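Deoxyribodipyrimidine photo-lyase (Oryza sativa Japonica Group, PDB 3UMV) repairs ultraviolet-damaged DNA, using light and a bound FAD to split cyclobutane pyrimidine dimers back into two pyrimidines. Local coordinates at residues Phe92-Leu97 and Ala224-Val229. Sequence-based numbering, arbitrary orientation.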
loop_
_atom_site.group_PDB
_atom_site.type_symbol
_atom_site.label_atom_id
_atom_site.label_comp_id
_atom_site.label_asym_id
_atom_site.label_seq_id
_atom_site.Cartn_x
_atom_site.Cartn_y
_atom_site.Cartn_z
ATOM N N PHE A 92 -3.574 7.938 10.999
ATOM C CA PHE A 92 -2.648 6.805 11.061
ATOM C C PHE A 92 -1.262 7.192 10.525
ATOM O O PHE A 92 -0.232 6.866 11.126
ATOM C CB PHE A 92 -3.212 5.622 10.267
ATOM C CG PHE A 92 -2.633 4.277 10.659
ATOM C CD1 PHE A 92 -3.173 3.558 11.714
ATOM C CD2 PHE A 92 -1.561 3.726 9.951
ATOM C CE1 PHE A 92 -2.651 2.326 12.079
ATOM C CE2 PHE A 92 -1.043 2.500 10.293
ATOM C CZ PHE A 92 -1.586 1.784 11.360
ATOM N N LEU A 93 -1.231 7.869 9.380
ATOM C CA LEU A 93 0.034 8.266 8.781
ATOM C C LEU A 93 0.764 9.215 9.725
ATOM O O LEU A 93 1.942 9.022 10.020
ATOM C CB LEU A 93 -0.193 8.947 7.424
ATOM C CG LEU A 93 1.049 9.456 6.681
ATOM C CD1 LEU A 93 0.731 9.571 5.212
ATOM C CD2 LEU A 93 1.528 10.792 7.234
ATOM N N LEU A 94 0.068 10.239 10.199
ATOM C CA LEU A 94 0.741 11.261 11.003
ATOM C C LEU A 94 1.187 10.759 12.372
ATOM O O LEU A 94 2.260 11.138 12.852
ATOM C CB LEU A 94 -0.114 12.526 11.141
ATOM C CG LEU A 94 -0.216 13.364 9.865
ATOM C CD1 LEU A 94 -1.339 14.377 10.022
ATOM C CD2 LEU A 94 1.111 14.060 9.543
ATOM N N ARG A 95 0.364 9.943 13.026
ATOM C CA ARG A 95 0.786 9.386 14.307
ATOM C C ARG A 95 1.987 8.457 14.105
ATOM O O ARG A 95 2.869 8.396 14.953
ATOM C CB ARG A 95 -0.376 8.670 15.008
ATOM C CG ARG A 95 -1.567 9.582 15.248
ATOM C CD ARG A 95 -2.591 8.973 16.198
ATOM N NE ARG A 95 -3.813 9.772 16.219
ATOM C CZ ARG A 95 -3.982 10.878 16.942
ATOM N NH1 ARG A 95 -3.014 11.327 17.731
ATOM N NH2 ARG A 95 -5.131 11.537 16.876
ATOM N N GLY A 96 2.022 7.757 12.972
ATOM C CA GLY A 96 3.193 6.961 12.614
ATOM C C GLY A 96 4.445 7.799 12.389
ATOM O O GLY A 96 5.547 7.431 12.823
ATOM N N LEU A 97 4.279 8.940 11.722
ATOM C CA LEU A 97 5.394 9.832 11.431
ATOM C C LEU A 97 5.902 10.530 12.689
ATOM O O LEU A 97 7.085 10.826 12.798
ATOM C CB LEU A 97 5.006 10.874 10.383
ATOM C CG LEU A 97 5.106 10.534 8.902
ATOM C CD1 LEU A 97 5.027 11.827 8.095
ATOM C CD2 LEU A 97 6.399 9.791 8.615
ATOM N N ALA A 224 -1.036 19.764 17.374
ATOM C CA ALA A 224 -1.703 20.816 16.601
ATOM C C ALA A 224 -1.856 20.411 15.150
ATOM O O ALA A 224 -2.909 20.601 14.559
ATOM C CB ALA A 224 -0.948 22.099 16.684
ATOM N N LEU A 225 -0.784 19.879 14.575
ATOM C CA LEU A 225 -0.798 19.428 13.173
ATOM C C LEU A 225 -1.824 18.335 12.915
ATOM O O LEU A 225 -2.617 18.415 11.976
ATOM C CB LEU A 225 0.591 18.962 12.752
ATOM C CG LEU A 225 0.642 18.299 11.380
ATOM C CD1 LEU A 225 0.338 19.324 10.294
ATOM C CD2 LEU A 225 1.990 17.637 11.150
ATOM N N ILE A 226 -1.814 17.302 13.746
ATOM C CA ILE A 226 -2.784 16.220 13.584
ATOM C C ILE A 226 -4.223 16.732 13.674
ATOM O O ILE A 226 -5.061 16.389 12.846
ATOM C CB ILE A 226 -2.547 15.106 14.603
ATOM C CG1 ILE A 226 -1.237 14.394 14.265
ATOM C CG2 ILE A 226 -3.721 14.111 14.589
ATOM C CD1 ILE A 226 -0.700 13.531 15.355
ATOM N N ALA A 227 -4.509 17.572 14.665
ATOM C CA ALA A 227 -5.859 18.118 14.801
ATOM C C ALA A 227 -6.246 18.923 13.564
ATOM O O ALA A 227 -7.364 18.809 13.066
ATOM C CB ALA A 227 -5.986 18.963 16.056
ATOM N N ARG A 228 -5.319 19.725 13.058
ATOM C CA ARG A 228 -5.603 20.587 11.912
ATOM C C ARG A 228 -5.889 19.775 10.662
ATOM O O ARG A 228 -6.932 19.935 10.026
ATOM C CB ARG A 228 -4.444 21.544 11.624
ATOM C CG ARG A 228 -4.723 22.439 10.427
ATOM C CD ARG A 228 -3.583 23.383 10.114
ATOM N NE ARG A 228 -2.362 22.684 9.722
ATOM C CZ ARG A 228 -2.139 22.173 8.513
ATOM N NH1 ARG A 228 -0.989 21.557 8.249
ATOM N NH2 ARG A 228 -3.067 22.265 7.570
ATOM N N VAL A 229 -4.944 18.912 10.314
ATOM C CA VAL A 229 -5.048 18.105 9.104
ATOM C C VAL A 229 -6.301 17.231 9.114
ATOM O O VAL A 229 -7.040 17.189 8.130
ATOM C CB VAL A 229 -3.775 17.257 8.878
ATOM C CG1 VAL A 229 -4.010 16.197 7.817
ATOM C CG2 VAL A 229 -2.618 18.150 8.475
#
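The guanidinium of Arg95 lies against Ile226 while its NE is engaged in a salt bridge to OE2 of Glu238, outside the two helices. One face of the flat group receives CG2 of Ile226, which sits 3.6 Å above the plane, displaced toward the rim, and is 3.7 Å from NH2 of Arg95. The arginine chain, extended from CG to NE, crosses the isoleucine at about a right angle, and CD1 of Ile226 is 4.0 Å from CG of Arg95. The ethyl branch that carries CD1 also meets Leu94: with CG1 anti to the carbonyl carbon (chi1 -69°), CG1 of Ile226 comes 3.8 Å from CB of Leu94. The leucine's two methyls then diverge. CD1 of Leu94 meets CG1 of Val229 at 3.9 Å, and CD2 of Leu94 meets CD2 of Leu225 at 4.0 Å, so Leu94 packs against three residues of 224-229. An alanine at Ile226 would probably open a gap beside CB of Leu94 and leave that face of the guanidinium without its methyl cover. The axes of 92-97 and 224-229 run nearly antiparallel, at 170°, and approach to 10.3 Å; the two segments bury 258 Å² between them. The contact joins a helix of the alpha/beta photolyase domain, 87-106, to the later helix 222-231; Leu225 also reaches Leu113 on the edge strand 111-114, and a urea molecule touches Leu225. Four of the five touching residues are buried, and the partly exposed one is Arg95. The chemistry is thus divided: apolar branches make up the buried part of the contact, while at its margin the arginine lends a flat face to Ile226 and directs its charge to Glu238.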